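Local coordinates for protein transcriptional regulator (Thermus thermophilus, PDB 2H0A) that probably serves as a CcpA-like transcriptional regulator with a periplasmic binding protein-like fold, presumably switching gene expression in response to a small-molecule effector, at residues A[116-121]-A[136-141]; A[210-215]-A[224-229]; A[234-239]-A[258-263]. All coordinates share one frame; numbering follows the deposited sequence.

Overall arrangement
All three contacts reach one mixed sheet that runs through both lobes of the chain. Contact 1 packs helix 133-147 on strand 116-121, and contact 2 pairs strands 210-215 and 227-230; their centres are about 14 Å apart, and Arg137 of contact 1 lies against the Phe215 ring of contact 2. Helix 233-248, which follows strand 227-230 in the chain, supplies one side of contact 3, whose centre is about 21 Å from each of the others. There Pro262 CB packs on Ile229 CG2 of contact 2, 3.6 Å away, since their strands are neighbours. In relatives, effectors bind in the cleft between the lobes; the corresponding site is not established for this protein.

Contact 1 of 3, residues A[116-121]-A[136-141]; sequences IFAIAV and ERMAGF
Phe141 reaches from its helix to Ile116 and Ala118 on the strand, and this is the closely packed part of the contact. Its CG stands anti to the backbone N (chi1 -173°), and the ring beyond it meets the strand at CE2 and CZ. Ile116 CG2 meets the rim at Phe141 CZ, 3.7 Å away and near the ring plane, while Ala118 CB lies 3.8 Å from Phe141 CE2 in an oblique approach. The small alanine suits this place because the large ring can settle close to the strand. Toward the partly exposed side the packing thins. Met138, its chain bent at chi2 and chi3, touches the strand through its terminal methyl alone: CE lies 4.0 Å from Ala118 CB and also 4.0 Å from Ala120 CB. A flexible, unbranched side chain is well fitted to span the 10.0 Å between the axes of helix and strand, which run nearly antiparallel (159°). No hydrogen bond crosses; the side-chain contacts are all between carbon atoms. Around it, Phe141 stacks on Phe185 of strand 182-185 and meets Phe152 edge-to-face, Leu157 of strand 157-160 touches Met138, and helix 99-109 closes in through Leu109 on Ile116 and Ala105 on Phe141.

Contact 2 of 3, residues A[210-215]-A[224-229]; sequences VRVLGF and AGLSTI
Gly214 pairs with Thr228, and Phe215 with Ile229, where strands 210-215 and 227-230 lie parallel in a beta-alpha-beta unit whose connection includes helix 220-224. That helix stops at Gly225 in a Schellman motif, its positive phi being easily adopted by glycine. Leu226 then turns CD1 onto the first strand, 3.8 Å from Val212 CG1, and helix 189-200 touches both residues through Ala192. At Ser227 the carbonyl O accepts a nearly straight bond from Gly214 N (3.0 Å, 172°), whereas the hydroxyl OG is bonded to the backbone N of Arg267, later in the same chain. Thr228 lies on the other face, its OG1 anti to the backbone N (chi1 180°) and hydrogen-bonded to Asp189 OD1, which satisfies a buried hydroxyl. A beta carbon on Gly214 would point to that same face, toward Leu226 CD2, so a residue without a side chain suits a place where Leu226 and Thr228 OG1 crowd in. Ile229 donates its N to Gly214 O at 3.0 Å, from above the carbonyl plane. Its branched side chain then covers one face of the Phe215 ring, while Arg137 makes a cation-pi contact with that ring. An alanine in place of Phe215 would probably leave Ile229 CB and CG2 without the ring face they pack on, and take from Arg137 one of its two aromatic neighbours, Phe134 remaining. The touch is made broad by branching at the beta carbon: Ile229 CB sits 4.0 Å from the Phe215 ring centroid, and CG2 lies 3.6 Å from Phe215 CE2.

Contact 3 of 3, residues A[234-239]-A[258-263]; sequences EAMGAR and VRFEPV
Helix 234-239 runs almost exactly antiparallel to strand 258-260 (171°), the two axes 10.0 Å apart, with Met236 and Phe260 nearest each other along the backbones. The Phe260 ring fills the interval between them. Met236 lies over one face: its CG, set beside the backbone N by chi1 of -71°, is 3.9 Å from the Phe260 ring centroid in a CH-pi contact. Farther along, Met236 SD stands obliquely at 5.3 Å from the same centroid, a Met-aromatic contact that a flexible thioether chain can make while sliding past the ring. Ala235 and Arg239 meet the far end of the ring: Ala235 CB, short enough to let the ring come close, is 3.8 Å from Phe260 CE2, and Arg239 CB lies at the ring edge, 3.7 Å from Phe260 CZ. Arginine works here as a hydrocarbon, since its CG also packs on Val258 CG1 at 3.9 Å, the two side chains crossing at about a right angle. Arg239 and Ala235 are exposed, so the long polar end of arginine fits a surface position. Arg259 NH2 on the strand forms a salt bridge of 2.9 Å with Glu261 OE2 in the loop that follows, on its anti lone pair, and a second one with Asp97. On strand 92-96, Val94 touches Met236 and Leu96 touches Phe260. A helix packed on a sheet strand that continues, past a break, to pair with strand 227-230 of the other lobe is consistent with a hinge crossing in the two-lobed periplasmic binding protein-like fold.

Contact 1 of 3, residues A[116-121]-A[136-141]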
ATOM      1  N   ILE A 116     -17.700  -7.260  21.854  1.00 37.29           N
ATOM      2  CA  ILE A 116     -17.569  -6.565  20.590  1.00 36.55           C
ATOM      3  C   ILE A 116     -16.221  -5.843  20.484  1.00 36.63           C
ATOM      4  O   ILE A 116     -15.855  -5.045  21.358  1.00 36.02           O
ATOM      5  CB  ILE A 116     -18.704  -5.549  20.439  1.00 35.24           C
ATOM      6  CG1 ILE A 116     -20.049  -6.280  20.516  1.00 34.08           C
ATOM      7  CG2 ILE A 116     -18.539  -4.781  19.142  1.00 35.32           C
ATOM      8  CD1 ILE A 116     -21.246  -5.371  20.715  1.00 32.57           C
ATOM      9  N   PHE A 117     -15.484  -6.142  19.416  1.00 35.05           N
ATOM     10  CA  PHE A 117     -14.183  -5.531  19.175  1.00 34.32           C
ATOM     11  C   PHE A 117     -14.272  -4.692  17.916  1.00 35.31           C
ATOM     12  O   PHE A 117     -15.171  -4.873  17.096  1.00 35.82           O
ATOM     13  CB  PHE A 117     -13.094  -6.590  18.968  1.00 31.88           C
ATOM     14  CG  PHE A 117     -12.877  -7.492  20.145  1.00 29.17           C
ATOM     15  CD1 PHE A 117     -13.661  -8.621  20.325  1.00 28.15           C
ATOM     16  CD2 PHE A 117     -11.878  -7.213  21.074  1.00 29.37           C
ATOM     17  CE1 PHE A 117     -13.459  -9.462  21.401  1.00 29.76           C
ATOM     18  CE2 PHE A 117     -11.666  -8.048  22.158  1.00 30.60           C
ATOM     19  CZ  PHE A 117     -12.461  -9.179  22.322  1.00 30.91           C
ATOM     20  N   ALA A 118     -13.321  -3.781  17.762  1.00 35.90           N
ATOM     21  CA  ALA A 118     -13.286  -2.914  16.602  1.00 36.84           C
ATOM     22  C   ALA A 118     -11.858  -2.742  16.096  1.00 37.48           C
ATOM     23  O   ALA A 118     -10.890  -2.802  16.869  1.00 35.94           O
ATOM     24  CB  ALA A 118     -13.884  -1.559  16.951  1.00 36.09           C
ATOM     25  N   ILE A 119     -11.737  -2.542  14.788  1.00 39.23           N
ATOM     26  CA  ILE A 119     -10.442  -2.342  14.162  1.00 41.22           C
ATOM     27  C   ILE A 119     -10.433  -0.931  13.582  1.00 43.27           C
ATOM     28  O   ILE A 119     -11.332  -0.550  12.830  1.00 43.59           O
ATOM     29  CB  ILE A 119     -10.182  -3.378  13.030  1.00 40.02           C
ATOM     30  CG1 ILE A 119     -10.359  -4.799  13.569  1.00 40.72           C
ATOM     31  CG2 ILE A 119      -8.763  -3.222  12.491  1.00 39.55           C
ATOM     32  CD1 ILE A 119     -10.105  -5.879  12.560  1.00 41.38           C
ATOM     33  N   ALA A 120      -9.421  -0.155  13.961  1.00 45.15           N
ATOM     34  CA  ALA A 120      -9.281   1.214  13.493  1.00 47.06           C
ATOM     35  C   ALA A 120      -8.090   1.325  12.550  1.00 49.52           C
ATOM     36  O   ALA A 120      -6.970   0.943  12.894  1.00 48.16           O
ATOM     37  CB  ALA A 120      -9.103   2.146  14.681  1.00 45.96           C
ATOM     38  N   VAL A 121      -8.340   1.843  11.355  1.00 54.14           N
ATOM     39  CA  VAL A 121      -7.285   2.001  10.362  1.00 59.60           C
ATOM     40  C   VAL A 121      -6.474   3.266  10.625  1.00 64.64           C
ATOM     41  O   VAL A 121      -7.027   4.360  10.759  1.00 65.08           O
ATOM     42  CB  VAL A 121      -7.869   2.050   8.944  1.00 58.68           C
ATOM     43  CG1 VAL A 121      -6.752   2.193   7.927  1.00 58.36           C
ATOM     44  CG2 VAL A 121      -8.681   0.789   8.681  1.00 57.99           C
ATOM     45  N   GLU A 136     -14.804   9.519  12.536  1.00 53.40           N
ATOM     46  CA  GLU A 136     -16.258   9.641  12.538  1.00 51.56           C
ATOM     47  C   GLU A 136     -16.919   8.281  12.729  1.00 49.16           C
ATOM     48  O   GLU A 136     -17.807   8.133  13.570  1.00 48.70           O
ATOM     49  CB  GLU A 136     -16.733  10.282  11.229  1.00 53.93           C
ATOM     50  CG  GLU A 136     -16.371  11.756  11.104  1.00 60.51           C
ATOM     51  CD  GLU A 136     -17.224  12.652  11.998  1.00 65.74           C
ATOM     52  OE1 GLU A 136     -17.592  12.222  13.113  1.00 68.90           O
ATOM     53  OE2 GLU A 136     -17.519  13.798  11.594  1.00 68.04           O
ATOM     54  N   ARG A 137     -16.492   7.287  11.955  1.00 46.00           N
ATOM     55  CA  ARG A 137     -17.059   5.948  12.081  1.00 45.22           C
ATOM     56  C   ARG A 137     -16.965   5.453  13.516  1.00 44.24           C
ATOM     57  O   ARG A 137     -17.917   4.886  14.055  1.00 43.81           O
ATOM     58  CB  ARG A 137     -16.316   4.950  11.192  1.00 44.99           C
ATOM     59  CG  ARG A 137     -16.372   5.256   9.727  1.00 43.55           C
ATOM     60  CD  ARG A 137     -15.510   4.310   8.923  1.00 41.68           C
ATOM     61  NE  ARG A 137     -15.556   4.704   7.524  1.00 41.52           N
ATOM     62  CZ  ARG A 137     -14.905   4.106   6.540  1.00 40.17           C
ATOM     63  NH2 ARG A 137     -15.044   4.575   5.312  1.00 41.94           N
ATOM     64  N   MET A 138     -15.804   5.665  14.129  1.00 43.55           N
ATOM     65  CA  MET A 138     -15.571   5.214  15.498  1.00 42.87           C
ATOM     66  C   MET A 138     -16.410   5.960  16.532  1.00 40.32           C
ATOM     67  O   MET A 138     -16.819   5.375  17.532  1.00 39.26           O
ATOM     68  CB  MET A 138     -14.077   5.312  15.848  1.00 42.37           C
ATOM     69  CG  MET A 138     -13.680   4.549  17.122  1.00 44.37           C
ATOM     70  SD  MET A 138     -14.068   2.763  17.124  1.00 42.68           S
ATOM     71  CE  MET A 138     -12.808   2.149  16.071  1.00 42.66           C
ATOM     72  N   ALA A 139     -16.679   7.239  16.287  1.00 39.70           N
ATOM     73  CA  ALA A 139     -17.473   8.039  17.217  1.00 39.15           C
ATOM     74  C   ALA A 139     -18.925   7.584  17.245  1.00 38.89           C
ATOM     75  O   ALA A 139     -19.532   7.497  18.314  1.00 39.81           O
ATOM     76  CB  ALA A 139     -17.400   9.499  16.844  1.00 38.09           C
ATOM     77  N   GLY A 140     -19.477   7.291  16.069  1.00 38.67           N
ATOM     78  CA  GLY A 140     -20.854   6.835  15.990  1.00 37.84           C
ATOM     79  C   GLY A 140     -20.962   5.426  16.531  1.00 37.93           C
ATOM     80  O   GLY A 140     -21.974   5.035  17.115  1.00 35.49           O
ATOM     81  N   PHE A 141     -19.899   4.658  16.327  1.00 39.42           N
ATOM     82  CA  PHE A 141     -19.850   3.288  16.800  1.00 40.59           C
ATOM     83  C   PHE A 141     -19.998   3.298  18.309  1.00 42.11           C
ATOM     84  O   PHE A 141     -20.796   2.555  18.868  1.00 41.85           O
ATOM     85  CB  PHE A 141     -18.519   2.641  16.423  1.00 38.45           C
ATOM     86  CG  PHE A 141     -18.449   1.170  16.738  1.00 36.87           C
ATOM     87  CD1 PHE A 141     -19.290   0.264  16.096  1.00 35.83           C
ATOM     88  CD2 PHE A 141     -17.533   0.685  17.665  1.00 35.36           C
ATOM     89  CE1 PHE A 141     -19.214  -1.110  16.373  1.00 35.69           C
ATOM     90  CE2 PHE A 141     -17.453  -0.686  17.945  1.00 36.66           C
ATOM     91  CZ  PHE A 141     -18.293  -1.583  17.297  1.00 34.01           C
TER

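Contact 2 of 3, residues A[210-215]-A[224-229]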
ATOM      1  N   VAL A 210     -15.880 -15.670  15.032  1.00 66.96           N
ATOM      2  CA  VAL A 210     -16.275 -14.286  14.993  1.00 63.42           C
ATOM      3  C   VAL A 210     -17.291 -13.969  13.928  1.00 59.95           C
ATOM      4  O   VAL A 210     -17.474 -14.692  12.958  1.00 58.90           O
ATOM      5  CB  VAL A 210     -15.064 -13.359  14.750  1.00 63.95           C
ATOM      6  N   ARG A 211     -17.975 -12.863  14.149  1.00 56.35           N
ATOM      7  CA  ARG A 211     -18.949 -12.365  13.210  1.00 53.13           C
ATOM      8  C   ARG A 211     -18.182 -11.162  12.717  1.00 50.88           C
ATOM      9  O   ARG A 211     -17.633 -10.414  13.517  1.00 51.43           O
ATOM     10  CB  ARG A 211     -20.225 -11.963  13.945  1.00 53.03           C
ATOM     11  CG  ARG A 211     -20.914 -13.124  14.619  1.00 53.80           C
ATOM     12  CD  ARG A 211     -22.226 -12.688  15.202  1.00 59.64           C
ATOM     13  NE  ARG A 211     -23.268 -13.693  15.004  1.00 65.13           N
ATOM     14  CZ  ARG A 211     -23.652 -14.583  15.915  1.00 67.02           C
ATOM     15  NH1 ARG A 211     -23.085 -14.613  17.114  1.00 66.98           N
ATOM     16  NH2 ARG A 211     -24.616 -15.443  15.624  1.00 68.40           N
ATOM     17  N   VAL A 212     -18.100 -10.993  11.407  1.00 49.11           N
ATOM     18  CA  VAL A 212     -17.341  -9.887  10.861  1.00 45.23           C
ATOM     19  C   VAL A 212     -18.215  -8.892  10.130  1.00 43.66           C
ATOM     20  O   VAL A 212     -19.052  -9.253   9.303  1.00 44.13           O
ATOM     21  CB  VAL A 212     -16.219 -10.392   9.915  1.00 44.41           C
ATOM     22  CG1 VAL A 212     -15.346  -9.232   9.504  1.00 44.57           C
ATOM     23  CG2 VAL A 212     -15.367 -11.441  10.614  1.00 41.93           C
ATOM     24  N   LEU A 213     -18.008  -7.626  10.463  1.00 41.19           N
ATOM     25  CA  LEU A 213     -18.744  -6.536   9.859  1.00 38.55           C
ATOM     26  C   LEU A 213     -17.743  -5.544   9.300  1.00 37.82           C
ATOM     27  O   LEU A 213     -17.017  -4.904  10.058  1.00 37.53           O
ATOM     28  CB  LEU A 213     -19.616  -5.846  10.905  1.00 37.95           C
ATOM     29  CG  LEU A 213     -20.454  -4.666  10.415  1.00 37.02           C
ATOM     30  CD1 LEU A 213     -21.396  -5.115   9.307  1.00 38.40           C
ATOM     31  CD2 LEU A 213     -21.248  -4.096  11.577  1.00 37.31           C
ATOM     32  N   GLY A 214     -17.701  -5.433   7.977  1.00 37.31           N
ATOM     33  CA  GLY A 214     -16.787  -4.506   7.332  1.00 36.36           C
ATOM     34  C   GLY A 214     -17.430  -3.152   7.071  1.00 36.40           C
ATOM     35  O   GLY A 214     -18.538  -2.880   7.517  1.00 34.71           O
ATOM     36  N   PHE A 215     -16.717  -2.297   6.346  1.00 38.11           N
ATOM     37  CA  PHE A 215     -17.184  -0.961   5.996  1.00 38.97           C
ATOM     38  C   PHE A 215     -16.749  -0.842   4.537  1.00 39.58           C
ATOM     39  O   PHE A 215     -15.767  -1.444   4.147  1.00 39.91           O
ATOM     40  CB  PHE A 215     -16.628   0.061   6.983  1.00 38.73           C
ATOM     41  CG  PHE A 215     -17.394   1.337   7.021  1.00 39.46           C
ATOM     42  CD1 PHE A 215     -17.348   2.228   5.954  1.00 39.68           C
ATOM     43  CD2 PHE A 215     -18.185   1.645   8.127  1.00 40.82           C
ATOM     44  CE1 PHE A 215     -18.082   3.415   5.988  1.00 40.09           C
ATOM     45  CE2 PHE A 215     -18.926   2.829   8.171  1.00 40.30           C
ATOM     46  CZ  PHE A 215     -18.873   3.715   7.099  1.00 38.59           C
ATOM     47  N   ALA A 224     -17.452 -12.988  -0.833  1.00 56.96           N
ATOM     48  CA  ALA A 224     -16.820 -13.361   0.426  1.00 53.23           C
ATOM     49  C   ALA A 224     -17.847 -13.639   1.515  1.00 50.91           C
ATOM     50  O   ALA A 224     -17.518 -14.219   2.544  1.00 51.09           O
ATOM     51  CB  ALA A 224     -15.869 -12.258   0.877  1.00 52.68           C
ATOM     52  N   GLY A 225     -19.088 -13.223   1.285  1.00 48.91           N
ATOM     53  CA  GLY A 225     -20.135 -13.431   2.268  1.00 46.66           C
ATOM     54  C   GLY A 225     -19.969 -12.493   3.452  1.00 45.56           C
ATOM     55  O   GLY A 225     -20.454 -12.759   4.550  1.00 44.43           O
ATOM     56  N   LEU A 226     -19.281 -11.383   3.213  1.00 44.05           N
ATOM     57  CA  LEU A 226     -19.027 -10.387   4.242  1.00 42.52           C
ATOM     58  C   LEU A 226     -20.167  -9.389   4.444  1.00 40.91           C
ATOM     59  O   LEU A 226     -20.626  -8.758   3.495  1.00 42.18           O
ATOM     60  CB  LEU A 226     -17.743  -9.622   3.898  1.00 43.39           C
ATOM     61  CG  LEU A 226     -17.362  -8.405   4.749  1.00 45.24           C
ATOM     62  CD1 LEU A 226     -17.281  -8.791   6.213  1.00 45.75           C
ATOM     63  CD2 LEU A 226     -16.028  -7.851   4.279  1.00 47.36           C
ATOM     64  N   SER A 227     -20.632  -9.252   5.679  1.00 37.71           N
ATOM     65  CA  SER A 227     -21.674  -8.279   5.966  1.00 35.86           C
ATOM     66  C   SER A 227     -20.890  -6.985   6.040  1.00 33.98           C
ATOM     67  O   SER A 227     -19.725  -6.996   6.427  1.00 33.77           O
ATOM     68  CB  SER A 227     -22.342  -8.544   7.321  1.00 36.01           C
ATOM     69  OG  SER A 227     -22.899  -9.846   7.385  1.00 39.29           O
ATOM     70  N   THR A 228     -21.502  -5.868   5.686  1.00 33.59           N
ATOM     71  CA  THR A 228     -20.767  -4.618   5.744  1.00 33.89           C
ATOM     72  C   THR A 228     -21.678  -3.404   5.743  1.00 32.98           C
ATOM     73  O   THR A 228     -22.875  -3.518   5.515  1.00 34.17           O
ATOM     74  CB  THR A 228     -19.764  -4.528   4.547  1.00 34.46           C
ATOM     75  OG1 THR A 228     -19.046  -3.291   4.598  1.00 37.06           O
ATOM     76  CG2 THR A 228     -20.495  -4.623   3.215  1.00 32.03           C
ATOM     77  N   ILE A 229     -21.100  -2.252   6.047  1.00 32.85           N
ATOM     78  CA  ILE A 229     -21.811  -0.980   6.023  1.00 33.74           C
ATOM     79  C   ILE A 229     -21.417  -0.464   4.637  1.00 34.98           C
ATOM     80  O   ILE A 229     -20.308   0.045   4.442  1.00 33.58           O
ATOM     81  CB  ILE A 229     -21.274   0.008   7.101  1.00 33.15           C
ATOM     82  CG1 ILE A 229     -21.429  -0.596   8.494  1.00 28.53           C
ATOM     83  CG2 ILE A 229     -22.014   1.338   7.008  1.00 31.44           C
ATOM     84  CD1 ILE A 229     -22.859  -0.856   8.864  1.00 29.64           C
TER

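Contact 3 of 3, residues A[234-239]-A[258-263]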
ATOM      1  N   GLU A 234     -19.696   4.740  -6.231  1.00 40.25           N
ATOM      2  CA  GLU A 234     -19.846   5.101  -7.633  1.00 40.86           C
ATOM      3  C   GLU A 234     -20.788   6.293  -7.739  1.00 39.09           C
ATOM      4  O   GLU A 234     -20.471   7.290  -8.393  1.00 39.36           O
ATOM      5  CB  GLU A 234     -20.395   3.921  -8.443  1.00 43.36           C
ATOM      6  CG  GLU A 234     -19.527   2.678  -8.376  1.00 48.47           C
ATOM      7  CD  GLU A 234     -19.799   1.832  -7.144  1.00 52.62           C
ATOM      8  OE1 GLU A 234     -20.018   2.408  -6.056  1.00 55.33           O
ATOM      9  OE2 GLU A 234     -19.784   0.586  -7.258  1.00 54.60           O
ATOM     10  N   ALA A 235     -21.940   6.189  -7.078  1.00 37.43           N
ATOM     11  CA  ALA A 235     -22.938   7.265  -7.084  1.00 36.58           C
ATOM     12  C   ALA A 235     -22.321   8.561  -6.557  1.00 35.37           C
ATOM     13  O   ALA A 235     -22.681   9.659  -6.998  1.00 34.49           O
ATOM     14  CB  ALA A 235     -24.148   6.865  -6.233  1.00 34.56           C
ATOM     15  N   MET A 236     -21.396   8.425  -5.605  1.00 33.94           N
ATOM     16  CA  MET A 236     -20.713   9.580  -5.031  1.00 32.59           C
ATOM     17  C   MET A 236     -19.826  10.221  -6.098  1.00 32.72           C
ATOM     18  O   MET A 236     -19.742  11.441  -6.187  1.00 31.33           O
ATOM     19  CB  MET A 236     -19.871   9.159  -3.817  1.00 31.70           C
ATOM     20  CG  MET A 236     -20.689   8.762  -2.582  1.00 29.33           C
ATOM     21  SD  MET A 236     -19.687   8.186  -1.184  1.00 23.58           S
ATOM     22  CE  MET A 236     -18.799   9.665  -0.862  1.00 24.07           C
ATOM     23  N   GLY A 237     -19.174   9.385  -6.908  1.00 32.95           N
ATOM     24  CA  GLY A 237     -18.322   9.884  -7.979  1.00 31.94           C
ATOM     25  C   GLY A 237     -19.188  10.483  -9.075  1.00 32.95           C
ATOM     26  O   GLY A 237     -18.920  11.586  -9.565  1.00 31.91           O
ATOM     27  N   ALA A 238     -20.232   9.752  -9.458  1.00 32.32           N
ATOM     28  CA  ALA A 238     -21.180  10.223 -10.471  1.00 33.21           C
ATOM     29  C   ALA A 238     -21.783  11.572 -10.076  1.00 32.61           C
ATOM     30  O   ALA A 238     -21.914  12.462 -10.907  1.00 33.22           O
ATOM     31  CB  ALA A 238     -22.296   9.198 -10.670  1.00 33.69           C
ATOM     32  N   ARG A 239     -22.154  11.724  -8.808  1.00 32.80           N
ATOM     33  CA  ARG A 239     -22.718  12.989  -8.349  1.00 34.23           C
ATOM     34  C   ARG A 239     -21.655  14.074  -8.431  1.00 35.45           C
ATOM     35  O   ARG A 239     -21.935  15.204  -8.831  1.00 35.29           O
ATOM     36  CB  ARG A 239     -23.229  12.871  -6.908  1.00 34.22           C
ATOM     37  CG  ARG A 239     -23.731  14.188  -6.313  1.00 36.84           C
ATOM     38  CD  ARG A 239     -24.790  14.857  -7.208  1.00 38.22           C
ATOM     39  NE  ARG A 239     -25.915  13.962  -7.480  1.00 39.00           N
ATOM     40  CZ  ARG A 239     -26.914  14.243  -8.305  1.00 39.69           C
ATOM     41  NH1 ARG A 239     -26.938  15.405  -8.949  1.00 41.09           N
ATOM     42  NH2 ARG A 239     -27.878  13.356  -8.499  1.00 37.17           N
ATOM     43  N   VAL A 258     -23.607  17.878  -1.052  1.00 41.74           N
ATOM     44  CA  VAL A 258     -24.444  16.683  -1.194  1.00 41.95           C
ATOM     45  C   VAL A 258     -23.940  15.565  -0.283  1.00 41.90           C
ATOM     46  O   VAL A 258     -22.793  15.129  -0.382  1.00 42.49           O
ATOM     47  CB  VAL A 258     -24.485  16.177  -2.660  1.00 41.29           C
ATOM     48  CG1 VAL A 258     -25.185  14.829  -2.729  1.00 38.90           C
ATOM     49  CG2 VAL A 258     -25.238  17.171  -3.529  1.00 40.84           C
ATOM     50  N   ARG A 259     -24.821  15.109   0.600  1.00 40.88           N
ATOM     51  CA  ARG A 259     -24.506  14.076   1.575  1.00 40.65           C
ATOM     52  C   ARG A 259     -25.173  12.731   1.293  1.00 41.31           C
ATOM     53  O   ARG A 259     -26.392  12.644   1.105  1.00 42.89           O
ATOM     54  CB  ARG A 259     -24.893  14.590   2.967  1.00 40.28           C
ATOM     55  CG  ARG A 259     -25.110  13.549   4.041  1.00 38.85           C
ATOM     56  CD  ARG A 259     -25.615  14.229   5.315  1.00 39.90           C
ATOM     57  NE  ARG A 259     -26.039  13.273   6.334  1.00 40.51           N
ATOM     58  CZ  ARG A 259     -27.162  12.562   6.282  1.00 41.90           C
ATOM     59  NH1 ARG A 259     -28.002  12.701   5.261  1.00 41.37           N
ATOM     60  NH2 ARG A 259     -27.427  11.683   7.240  1.00 40.94           N
ATOM     61  N   PHE A 260     -24.361  11.681   1.264  1.00 40.69           N
ATOM     62  CA  PHE A 260     -24.857  10.337   1.021  1.00 41.48           C
ATOM     63  C   PHE A 260     -24.951   9.580   2.341  1.00 41.94           C
ATOM     64  O   PHE A 260     -24.350   9.986   3.331  1.00 43.31           O
ATOM     65  CB  PHE A 260     -23.926   9.599   0.048  1.00 40.82           C
ATOM     66  CG  PHE A 260     -24.088  10.020  -1.388  1.00 39.95           C
ATOM     67  CD1 PHE A 260     -23.707  11.292  -1.806  1.00 38.35           C
ATOM     68  CD2 PHE A 260     -24.633   9.143  -2.325  1.00 39.99           C
ATOM     69  CE1 PHE A 260     -23.862  11.684  -3.138  1.00 37.52           C
ATOM     70  CE2 PHE A 260     -24.794   9.527  -3.664  1.00 38.91           C
ATOM     71  CZ  PHE A 260     -24.408  10.796  -4.069  1.00 36.91           C
ATOM     72  N   GLU A 261     -25.715   8.492   2.363  1.00 42.50           N
ATOM     73  CA  GLU A 261     -25.858   7.695   3.580  1.00 43.81           C
ATOM     74  C   GLU A 261     -25.485   6.247   3.322  1.00 41.69           C
ATOM     75  O   GLU A 261     -25.839   5.679   2.297  1.00 40.50           O
ATOM     76  CB  GLU A 261     -27.298   7.727   4.122  1.00 46.85           C
ATOM     77  CG  GLU A 261     -27.841   9.104   4.481  1.00 52.83           C
ATOM     78  CD  GLU A 261     -29.189   9.035   5.205  1.00 56.92           C
ATOM     79  OE1 GLU A 261     -30.047   8.212   4.807  1.00 57.76           O
ATOM     80  OE2 GLU A 261     -29.395   9.813   6.166  1.00 58.16           O
ATOM     81  N   PRO A 262     -24.757   5.632   4.258  1.00 41.09           N
ATOM     82  CA  PRO A 262     -24.342   4.238   4.131  1.00 41.16           C
ATOM     83  C   PRO A 262     -25.487   3.342   4.595  1.00 41.49           C
ATOM     84  O   PRO A 262     -26.390   3.797   5.292  1.00 43.19           O
ATOM     85  CB  PRO A 262     -23.134   4.169   5.049  1.00 41.02           C
ATOM     86  CG  PRO A 262     -23.543   5.079   6.162  1.00 41.28           C
ATOM     87  CD  PRO A 262     -24.134   6.261   5.434  1.00 41.65           C
ATOM     88  N   VAL A 263     -25.458   2.075   4.212  1.00 40.66           N
ATOM     89  CA  VAL A 263     -26.528   1.174   4.605  1.00 41.49           C
ATOM     90  C   VAL A 263     -25.975  -0.193   4.964  1.00 40.85           C
ATOM     91  O   VAL A 263     -25.035  -0.679   4.336  1.00 40.80           O
ATOM     92  CB  VAL A 263     -27.570   1.026   3.459  1.00 42.72           C
ATOM     93  CG1 VAL A 263     -26.915   0.387   2.243  1.00 43.31           C
ATOM     94  CG2 VAL A 263     -28.757   0.200   3.923  1.00 42.56           C
TER